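Local coordinates for protein transmembrane oligosaccharyl transferase (Archaeoglobus fulgidus, PDB 3WAJ) that belongs to the STT3/AglB family of membrane-bound oligosaccharyl transferases, joining a multi-helix transmembrane part that holds a zinc ion to a large C-terminal globular part, at residues Thr589-Ser594 with Ser671-Ser676; Lys618-Ala623 with Lys635-Tyr640; Ile665-Pro670 with Val745-Ala750. All blocks are in the same frame, centred on the assembly; numbering follows the deposited sequence.

Three contacts in the C-terminal globular part of this chain illustrate how local and distant pairings can be interleaved. From the N terminus, contact 1 opens first, at 589-594, and closes its loop only at 671-676. Nested inside that loop is contact 2, a short return in which 635-640 comes back onto helix 619-627. Contact 3 opens at 665-670, after contact 2 has closed, and reaches helix 740-755, so contacts 1 and 3 cross. The 665-676 region is common ground: Ser671 OG is bonded to Lys635 O, Ile669 pairs with Gly638 and Gly639 through the backbone, and Tyr675 OH meets Tyr747 O.

Contact 1: Thr589-Ser594 with Ser671-Ser676; sequences TAENES and SELYYS
Ala590 and Ser676 face one another through their backbone carbonyls rather than their side chains. Ala590 O and Ser676 O are 3.6 Å apart, a pairing of two acceptors that cannot bond directly, and a single water resolves the conflict. It donates to both, lying 3.1 Å from Ala590 O and 2.6 Å from Ser676 O, so that its two O-H groups satisfy acceptor oxygens that would otherwise repel each other. At the next residue the same theme recurs without the water, since Glu591 O approaches Ser676 O to 3.5 Å. The CB of Ser676 also lies near this carbonyl, 4.0 Å from Glu591 O.

The side chain of Glu591 supplies the other half of the contact. Its CG lies anti to the carbonyl carbon (chi1 -72°), and the chain then runs out extended, ending with OE2 3.9 Å from Leu673 CD2. Only that one methyl branch of the leucine does the touching, and the two side chains slant past each other. The carboxylate is not left to the methyl alone: OE2 also makes a weak hydrogen bond with Tyr636 OH, whose stronger partner is Glu627. On the partner segment, Ser676 N bonds to Leu673 O at 2.9 Å, closing the turn that carries both residues.

Asn592 then starts a helix as its N-cap, OD1 receiving Tyr595 N, while the carboxylate of Glu593 accepts Ser691 N and His692 N. The 589-594 segment thus forms the lead into helix 593-602 and rests at the surface against the turn that precedes helix 678-684, to which Ala590 is also joined by a backbone hydrogen bond with Met678.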
loop_
_atom_site.group_PDB
_atom_site.type_symbol
_atom_site.label_atom_id
_atom_site.label_comp_id
_atom_site.label_asym_id
_atom_site.label_seq_id
_atom_site.Cartn_x
_atom_site.Cartn_y
_atom_site.Cartn_z
ATOM N N THR A 589 -5.061 19.585 7.068
ATOM C CA THR A 589 -5.896 20.544 6.342
ATOM C C THR A 589 -6.568 21.521 7.287
ATOM O O THR A 589 -7.475 22.261 6.885
ATOM C CB THR A 589 -7.001 19.872 5.540
ATOM O OG1 THR A 589 -7.937 19.312 6.458
ATOM C CG2 THR A 589 -6.440 18.781 4.603
ATOM N N ALA A 590 -6.157 21.484 8.550
ATOM C CA ALA A 590 -6.739 22.358 9.559
ATOM C C ALA A 590 -6.371 23.797 9.216
ATOM O O ALA A 590 -5.198 24.116 8.938
ATOM C CB ALA A 590 -6.247 21.991 10.941
ATOM N N GLU A 591 -7.372 24.666 9.249
ATOM C CA GLU A 591 -7.209 26.029 8.773
ATOM C C GLU A 591 -6.829 27.039 9.843
ATOM O O GLU A 591 -6.707 28.226 9.551
ATOM C CB GLU A 591 -8.452 26.466 8.013
ATOM C CG GLU A 591 -8.566 25.789 6.659
ATOM C CD GLU A 591 -9.988 25.711 6.171
ATOM O OE1 GLU A 591 -10.855 26.395 6.760
ATOM O OE2 GLU A 591 -10.239 24.956 5.205
ATOM N N ASN A 592 -6.622 26.570 11.072
ATOM C CA ASN A 592 -5.992 27.389 12.118
ATOM C C ASN A 592 -5.241 26.513 13.119
ATOM O O ASN A 592 -5.495 25.310 13.216
ATOM C CB ASN A 592 -7.010 28.303 12.822
ATOM C CG ASN A 592 -8.203 27.543 13.343
ATOM O OD1 ASN A 592 -8.139 26.918 14.411
ATOM N ND2 ASN A 592 -9.305 27.576 12.588
ATOM N N GLU A 593 -4.311 27.104 13.860
ATOM C CA GLU A 593 -3.505 26.309 14.779
ATOM C C GLU A 593 -4.330 25.710 15.935
ATOM O O GLU A 593 -4.050 24.600 16.372
ATOM C CB GLU A 593 -2.307 27.114 15.305
ATOM C CG GLU A 593 -1.255 26.246 15.976
ATOM C CD GLU A 593 -0.053 27.028 16.472
ATOM O OE1 GLU A 593 -0.070 28.280 16.420
ATOM O OE2 GLU A 593 0.917 26.383 16.920
ATOM N N SER A 594 -5.343 26.439 16.410
ATOM C CA SER A 594 -6.210 25.961 17.497
ATOM C C SER A 594 -6.880 24.632 17.187
ATOM O O SER A 594 -6.875 23.724 18.023
ATOM C CB SER A 594 -7.292 26.989 17.829
ATOM O OG SER A 594 -6.721 28.271 17.925
ATOM N N SER A 671 -5.383 27.885 -3.827
ATOM C CA SER A 671 -6.189 29.068 -3.496
ATOM C C SER A 671 -5.600 29.727 -2.260
ATOM O O SER A 671 -4.645 29.204 -1.671
ATOM C CB SER A 671 -7.636 28.669 -3.203
ATOM O OG SER A 671 -7.719 27.950 -1.992
ATOM N N GLU A 672 -6.170 30.856 -1.849
ATOM C CA GLU A 672 -5.738 31.503 -0.615
ATOM C C GLU A 672 -5.910 30.563 0.583
ATOM O O GLU A 672 -5.099 30.571 1.518
ATOM C CB GLU A 672 -6.502 32.809 -0.389
ATOM C CG GLU A 672 -5.813 33.754 0.594
ATOM C CD GLU A 672 -6.398 35.152 0.571
ATOM O OE1 GLU A 672 -7.636 35.273 0.658
ATOM O OE2 GLU A 672 -5.619 36.127 0.455
ATOM N N LEU A 673 -6.956 29.742 0.539
ATOM C CA LEU A 673 -7.255 28.808 1.625
ATOM C C LEU A 673 -6.087 27.878 1.955
ATOM O O LEU A 673 -5.711 27.724 3.117
ATOM C CB LEU A 673 -8.475 27.978 1.280
ATOM C CG LEU A 673 -9.534 28.002 2.371
ATOM C CD1 LEU A 673 -10.038 29.428 2.575
ATOM C CD2 LEU A 673 -10.659 27.085 1.969
ATOM N N TYR A 674 -5.521 27.264 0.923
ATOM C CA TYR A 674 -4.367 26.388 1.078
ATOM C C TYR A 674 -3.296 26.983 2.014
ATOM O O TYR A 674 -2.845 26.323 2.963
ATOM C CB TYR A 674 -3.800 26.057 -0.313
ATOM C CG TYR A 674 -2.486 25.303 -0.307
ATOM C CD1 TYR A 674 -1.266 25.987 -0.283
ATOM C CD2 TYR A 674 -2.461 23.908 -0.324
ATOM C CE1 TYR A 674 -0.059 25.308 -0.277
ATOM C CE2 TYR A 674 -1.253 23.214 -0.313
ATOM C CZ TYR A 674 -0.059 23.925 -0.300
ATOM O OH TYR A 674 1.143 23.258 -0.292
ATOM N N TYR A 675 -2.932 28.245 1.777
ATOM C CA TYR A 675 -1.865 28.872 2.549
ATOM C C TYR A 675 -2.149 29.028 4.042
ATOM O O TYR A 675 -1.250 29.351 4.825
ATOM C CB TYR A 675 -1.433 30.183 1.890
ATOM C CG TYR A 675 -0.889 29.920 0.507
ATOM C CD1 TYR A 675 0.443 29.572 0.323
ATOM C CD2 TYR A 675 -1.720 29.963 -0.613
ATOM C CE1 TYR A 675 0.938 29.316 -0.938
ATOM C CE2 TYR A 675 -1.233 29.703 -1.873
ATOM C CZ TYR A 675 0.095 29.382 -2.032
ATOM O OH TYR A 675 0.593 29.125 -3.298
ATOM N N SER A 676 -3.389 28.757 4.433
ATOM C CA SER A 676 -3.766 28.758 5.845
ATOM C C SER A 676 -3.748 27.369 6.485
ATOM O O SER A 676 -3.863 27.236 7.696
ATOM C CB SER A 676 -5.152 29.363 6.019
ATOM O OG SER A 676 -5.071 30.746 5.827
HETATM O O HOH W 1 -3.491 26.347 10.139
#

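Contact 2: Lys618-Ala623 with Lys635-Tyr640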
loop_
_atom_site.group_PDB
_atom_site.type_symbol
_atom_site.label_atom_id
_atom_site.label_comp_id
_atom_site.label_asym_id
_atom_site.label_seq_id
_atom_site.Cartn_x
_atom_site.Cartn_y
_atom_site.Cartn_z
ATOM N N LYS A 618 0.001 15.062 -3.211
ATOM C CA LYS A 618 -0.923 14.340 -2.367
ATOM C C LYS A 618 -1.807 15.270 -1.543
ATOM O O LYS A 618 -2.653 14.784 -0.787
ATOM C CB LYS A 618 -0.172 13.373 -1.429
ATOM C CG LYS A 618 0.705 12.333 -2.120
ATOM C CD LYS A 618 1.272 11.361 -1.082
ATOM C CE LYS A 618 2.001 10.196 -1.756
ATOM N NZ LYS A 618 2.971 9.530 -0.806
ATOM N N TYR A 619 -1.614 16.586 -1.658
ATOM C CA TYR A 619 -2.406 17.477 -0.809
ATOM C C TYR A 619 -3.906 17.320 -1.082
ATOM O O TYR A 619 -4.711 17.271 -0.153
ATOM C CB TYR A 619 -1.988 18.965 -0.866
ATOM C CG TYR A 619 -2.881 19.765 0.066
ATOM C CD1 TYR A 619 -4.068 20.334 -0.394
ATOM C CD2 TYR A 619 -2.586 19.868 1.424
ATOM C CE1 TYR A 619 -4.920 21.014 0.464
ATOM C CE2 TYR A 619 -3.431 20.552 2.298
ATOM C CZ TYR A 619 -4.595 21.122 1.805
ATOM O OH TYR A 619 -5.452 21.803 2.634
ATOM N N TYR A 620 -4.270 17.236 -2.357
ATOM C CA TYR A 620 -5.666 17.085 -2.756
ATOM C C TYR A 620 -6.307 15.873 -2.075
ATOM O O TYR A 620 -7.417 15.949 -1.556
ATOM C CB TYR A 620 -5.738 16.944 -4.274
ATOM C CG TYR A 620 -7.128 16.769 -4.854
ATOM C CD1 TYR A 620 -7.523 15.559 -5.411
ATOM C CD2 TYR A 620 -8.029 17.831 -4.892
ATOM C CE1 TYR A 620 -8.782 15.409 -5.973
ATOM C CE2 TYR A 620 -9.286 17.683 -5.447
ATOM C CZ TYR A 620 -9.651 16.474 -5.985
ATOM O OH TYR A 620 -10.896 16.327 -6.539
ATOM N N ALA A 621 -5.588 14.756 -2.084
ATOM C CA ALA A 621 -6.035 13.545 -1.418
ATOM C C ALA A 621 -6.333 13.778 0.068
ATOM O O ALA A 621 -7.303 13.221 0.609
ATOM C CB ALA A 621 -5.000 12.454 -1.589
ATOM N N MET A 622 -5.500 14.570 0.743
ATOM C CA MET A 622 -5.751 14.855 2.161
ATOM C C MET A 622 -7.029 15.681 2.312
ATOM O O MET A 622 -7.843 15.450 3.218
ATOM C CB MET A 622 -4.548 15.550 2.823
ATOM C CG MET A 622 -3.258 14.722 2.791
ATOM S SD MET A 622 -1.981 15.279 3.933
ATOM C CE MET A 622 -1.520 16.853 3.195
ATOM N N ALA A 623 -7.199 16.637 1.401
ATOM C CA ALA A 623 -8.399 17.470 1.381
ATOM C C ALA A 623 -9.648 16.635 1.161
ATOM O O ALA A 623 -10.640 16.809 1.880
ATOM C CB ALA A 623 -8.295 18.560 0.324
ATOM N N LYS A 635 -11.886 23.743 -3.229
ATOM C CA LYS A 635 -11.726 25.086 -2.692
ATOM C C LYS A 635 -10.273 25.352 -2.286
ATOM O O LYS A 635 -9.902 26.488 -1.962
ATOM C CB LYS A 635 -12.653 25.297 -1.488
ATOM C CG LYS A 635 -12.164 24.611 -0.203
ATOM C CD LYS A 635 -13.174 24.733 0.952
ATOM C CE LYS A 635 -12.650 24.020 2.202
ATOM N NZ LYS A 635 -13.285 24.489 3.476
ATOM N N TYR A 636 -9.447 24.311 -2.287
ATOM C CA TYR A 636 -8.034 24.510 -1.971
ATOM C C TYR A 636 -7.221 24.930 -3.217
ATOM O O TYR A 636 -6.036 25.222 -3.116
ATOM C CB TYR A 636 -7.444 23.278 -1.263
ATOM C CG TYR A 636 -8.000 23.063 0.142
ATOM C CD1 TYR A 636 -8.974 22.107 0.391
ATOM C CD2 TYR A 636 -7.555 23.833 1.212
ATOM C CE1 TYR A 636 -9.486 21.912 1.676
ATOM C CE2 TYR A 636 -8.064 23.654 2.499
ATOM C CZ TYR A 636 -9.021 22.694 2.726
ATOM O OH TYR A 636 -9.513 22.521 4.005
ATOM N N TYR A 637 -7.877 24.998 -4.376
ATOM C CA TYR A 637 -7.192 25.294 -5.637
ATOM C C TYR A 637 -7.790 26.455 -6.432
ATOM O O TYR A 637 -8.998 26.692 -6.385
ATOM C CB TYR A 637 -7.068 24.023 -6.490
ATOM C CG TYR A 637 -6.246 22.983 -5.777
ATOM C CD1 TYR A 637 -4.855 23.029 -5.824
ATOM C CD2 TYR A 637 -6.849 21.992 -5.001
ATOM C CE1 TYR A 637 -4.082 22.098 -5.149
ATOM C CE2 TYR A 637 -6.083 21.046 -4.325
ATOM C CZ TYR A 637 -4.693 21.111 -4.404
ATOM O OH TYR A 637 -3.898 20.201 -3.748
ATOM N N GLY A 638 -6.919 27.192 -7.129
ATOM C CA GLY A 638 -7.305 28.328 -7.955
ATOM C C GLY A 638 -7.073 27.988 -9.410
ATOM O O GLY A 638 -7.554 26.943 -9.884
ATOM N N GLY A 639 -6.324 28.837 -10.123
ATOM C CA GLY A 639 -6.097 28.616 -11.543
ATOM C C GLY A 639 -4.678 28.253 -11.964
ATOM O O GLY A 639 -4.066 27.309 -11.449
ATOM N N TYR A 640 -4.157 29.005 -12.932
ATOM C CA TYR A 640 -2.925 28.631 -13.606
ATOM C C TYR A 640 -2.135 29.843 -13.982
ATOM O O TYR A 640 -2.707 30.922 -14.239
ATOM C CB TYR A 640 -3.243 27.864 -14.902
ATOM C CG TYR A 640 -4.023 26.602 -14.666
ATOM C CD1 TYR A 640 -5.422 26.613 -14.686
ATOM C CD2 TYR A 640 -3.375 25.405 -14.390
ATOM C CE1 TYR A 640 -6.151 25.465 -14.458
ATOM C CE2 TYR A 640 -4.095 24.240 -14.161
ATOM C CZ TYR A 640 -5.488 24.275 -14.197
ATOM O OH TYR A 640 -6.227 23.130 -13.959
#
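Ala623 and Tyr636 mark the nearest approach of the two backbones, with their CA atoms 7.8 Å apart. The 619-623 part is the opening of helix 619-627, whereas Lys635 and Tyr636 belong to a 3-10 segment, and the chain becomes more extended at Tyr637. At this distance the contact is made by side chains. Tyr619 and Ala623, one helical turn apart, both direct their CB atoms toward the other segment, as do Tyr636 and Tyr637.

The main element is a T-shaped stack in which the edge of Tyr619 meets the face of Tyr636, the ring planes standing at 75° and the centroids 5.4 Å apart. In Tyr619, CG is anti to the backbone N (chi1 -180°). The nearest carbon of its ring, Tyr619 CE1, lies 3.7 Å from Tyr636 CG. The hydroxyl oxygen Tyr619 OH sits over the same face, 3.1 Å above the plane of the Tyr636 ring and displaced toward its rim. Ala623 CB approaches the Tyr636 ring obliquely, 3.6 Å from Tyr636 CD1. On the opposite face of that ring lies CG of Lys635, and Tyr636 OH is hydrogen-bonded to Glu627 OE2.

Tyr637 enters with its hydroxyl first. Its OH lies in the plane of the Tyr619 ring at the edge, 3.4 Å from Tyr619 CD1, and also close to the CB of Tyr620. Farther back, Tyr637 CE2 touches Tyr620 CD2 at 3.8 Å, so the Tyr637 ring spans two consecutive tyrosines of the helix. Tyr674 extends the cluster, meeting Tyr619 edge to face. The fold here is helix 619-627 followed by the short helix 630-633, after which the chain returns onto the first helix; the interior is a tyrosine cluster in which Tyr619 pairs edge to face with both Tyr636 and Tyr674.

Contact 3: Ile665-Pro670 with Val745-Ala750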
loop_
_atom_site.group_PDB
_atom_site.type_symbol
_atom_site.label_atom_id
_atom_site.label_comp_id
_atom_site.label_asym_id
_atom_site.label_seq_id
_atom_site.Cartn_x
_atom_site.Cartn_y
_atom_site.Cartn_z
ATOM N N ILE A 665 1.066 26.635 -17.845
ATOM C CA ILE A 665 1.817 25.739 -16.981
ATOM C C ILE A 665 0.820 24.807 -16.296
ATOM O O ILE A 665 0.026 25.246 -15.454
ATOM C CB ILE A 665 2.676 26.492 -15.950
ATOM C CG1 ILE A 665 3.798 27.251 -16.655
ATOM C CG2 ILE A 665 3.256 25.520 -14.908
ATOM C CD1 ILE A 665 4.398 28.373 -15.821
ATOM N N PRO A 666 0.869 23.505 -16.647
ATOM C CA PRO A 666 -0.114 22.513 -16.182
ATOM C C PRO A 666 0.155 22.159 -14.730
ATOM O O PRO A 666 0.502 21.019 -14.391
ATOM C CB PRO A 666 0.155 21.302 -17.089
ATOM C CG PRO A 666 1.641 21.388 -17.341
ATOM C CD PRO A 666 1.953 22.874 -17.429
ATOM N N LEU A 667 0.026 23.172 -13.884
ATOM C CA LEU A 667 0.123 23.023 -12.445
ATOM C C LEU A 667 -0.944 23.928 -11.866
ATOM O O LEU A 667 -0.872 25.145 -12.000
ATOM C CB LEU A 667 1.509 23.438 -11.923
ATOM C CG LEU A 667 1.606 23.454 -10.394
ATOM C CD1 LEU A 667 1.567 22.014 -9.857
ATOM C CD2 LEU A 667 2.849 24.205 -9.897
ATOM N N ARG A 668 -1.946 23.336 -11.233
ATOM C CA ARG A 668 -3.013 24.117 -10.633
ATOM C C ARG A 668 -2.484 24.832 -9.382
ATOM O O ARG A 668 -1.942 24.193 -8.481
ATOM C CB ARG A 668 -4.188 23.205 -10.287
ATOM C CG ARG A 668 -5.461 23.947 -9.960
ATOM C CD ARG A 668 -6.615 23.455 -10.795
ATOM N NE ARG A 668 -7.833 24.170 -10.442
ATOM C CZ ARG A 668 -8.838 23.636 -9.761
ATOM N NH1 ARG A 668 -8.784 22.363 -9.391
ATOM N NH2 ARG A 668 -9.899 24.372 -9.465
ATOM N N ILE A 669 -2.625 26.157 -9.349
ATOM C CA ILE A 669 -2.150 26.975 -8.227
ATOM C C ILE A 669 -3.110 26.895 -7.051
ATOM O O ILE A 669 -4.328 26.989 -7.241
ATOM C CB ILE A 669 -1.991 28.447 -8.646
ATOM C CG1 ILE A 669 -0.967 28.550 -9.767
ATOM C CG2 ILE A 669 -1.541 29.310 -7.467
ATOM C CD1 ILE A 669 0.301 27.716 -9.512
ATOM N N PRO A 670 -2.571 26.709 -5.828
ATOM C CA PRO A 670 -3.459 26.636 -4.650
ATOM C C PRO A 670 -4.195 27.952 -4.433
ATOM O O PRO A 670 -3.675 29.004 -4.839
ATOM C CB PRO A 670 -2.489 26.384 -3.494
ATOM C CG PRO A 670 -1.305 25.689 -4.137
ATOM C CD PRO A 670 -1.171 26.362 -5.501
ATOM N N VAL A 745 8.439 25.760 -5.404
ATOM C CA VAL A 745 8.944 27.082 -5.779
ATOM C C VAL A 745 7.813 27.908 -6.378
ATOM O O VAL A 745 7.606 29.051 -5.993
ATOM C CB VAL A 745 10.154 27.008 -6.757
ATOM C CG1 VAL A 745 10.453 28.367 -7.322
ATOM C CG2 VAL A 745 11.397 26.474 -6.033
ATOM N N LEU A 746 7.058 27.318 -7.297
ATOM C CA LEU A 746 5.943 28.038 -7.896
ATOM C C LEU A 746 4.818 28.366 -6.888
ATOM O O LEU A 746 4.236 29.456 -6.926
ATOM C CB LEU A 746 5.417 27.285 -9.120
ATOM C CG LEU A 746 6.430 27.177 -10.268
ATOM C CD1 LEU A 746 5.841 26.427 -11.475
ATOM C CD2 LEU A 746 6.915 28.563 -10.673
ATOM N N TYR A 747 4.516 27.432 -5.991
ATOM C CA TYR A 747 3.535 27.669 -4.936
ATOM C C TYR A 747 3.920 28.906 -4.139
ATOM O O TYR A 747 3.071 29.751 -3.843
ATOM C CB TYR A 747 3.519 26.493 -3.962
ATOM C CG TYR A 747 2.703 25.311 -4.387
ATOM C CD1 TYR A 747 2.292 25.156 -5.698
ATOM C CD2 TYR A 747 2.319 24.357 -3.461
ATOM C CE1 TYR A 747 1.522 24.065 -6.079
ATOM C CE2 TYR A 747 1.542 23.265 -3.828
ATOM C CZ TYR A 747 1.150 23.123 -5.137
ATOM O OH TYR A 747 0.396 22.023 -5.507
ATOM N N LYS A 748 5.204 28.988 -3.779
ATOM C CA LYS A 748 5.727 30.110 -3.000
ATOM C C LYS A 748 5.659 31.399 -3.787
ATOM O O LYS A 748 5.295 32.451 -3.251
ATOM C CB LYS A 748 7.181 29.848 -2.581
ATOM C CG LYS A 748 7.317 28.733 -1.594
ATOM C CD LYS A 748 8.768 28.483 -1.197
ATOM C CE LYS A 748 8.795 27.478 -0.046
ATOM N NZ LYS A 748 10.121 26.863 0.182
ATOM N N TYR A 749 6.034 31.316 -5.058
ATOM C CA TYR A 749 5.928 32.462 -5.971
ATOM C C TYR A 749 4.486 32.971 -6.042
ATOM O O TYR A 749 4.241 34.156 -5.826
ATOM C CB TYR A 749 6.437 32.080 -7.362
ATOM C CG TYR A 749 6.218 33.144 -8.420
ATOM C CD1 TYR A 749 6.883 34.373 -8.361
ATOM C CD2 TYR A 749 5.379 32.900 -9.506
ATOM C CE1 TYR A 749 6.686 35.339 -9.340
ATOM C CE2 TYR A 749 5.174 33.848 -10.492
ATOM C CZ TYR A 749 5.826 35.070 -10.410
ATOM O OH TYR A 749 5.616 35.995 -11.409
ATOM N N ALA A 750 3.544 32.063 -6.317
ATOM C CA ALA A 750 2.114 32.382 -6.333
ATOM C C ALA A 750 1.661 33.108 -5.069
ATOM O O ALA A 750 0.948 34.116 -5.139
ATOM C CB ALA A 750 1.303 31.127 -6.518
#
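In Tyr747 a chi1 of -82° sets CG anti to the carbonyl carbon and beside the backbone N, and the ring beyond it packs against Pro670. On the other segment, the branch of Ile669 that lies anti to the backbone N is CG2, the methyl that makes the contact.

The proline lies over a face of the tyrosine ring. Pro670 CG is 3.6 Å from the centroid of the Tyr747 ring and only 8° off its normal, a CH-pi contact almost exactly over the centre. The neighbouring methylene lies nearest the CE1 corner, with Pro670 CD 3.6 Å from Tyr747 CE1. Leu667 approaches the same ring atom obliquely, its CD2 lying 4.0 Å from Tyr747 CE1, and the two side chains cross at about a right angle. That methyl is shared, because Leu667 CD2 also sits 4.0 Å from Leu746 CD1.

Away from the ring, the pairing continues as methyl against methyl. Ile669 CG2 meets Ala750 CB at 3.5 Å, the tightest of these contacts, while Ile665 CG2 reaches Leu746 CD1 more loosely at 4.4 Å. Leu746 and Ala750, one helical turn apart, both aim CB at the loop. Pro666 bends the chain between Ile665 and Leu667 as the centre of an inverse gamma turn, closed by Leu667 N bonding to Ile665 O at 2.6 Å.

Two polar groups find their partners elsewhere: Arg668 turns its CB away and its guanidinium forms a salt bridge with Glu634, and the backbone O of Tyr747 is bonded to Tyr675 OH. Loop and helix 740-755 are therefore joined here mainly by apolar contact, and cohesion probably rests on the burial of apolar surface, on dispersion and on the weak attraction of proline C-H groups for the pi face of a tyrosine.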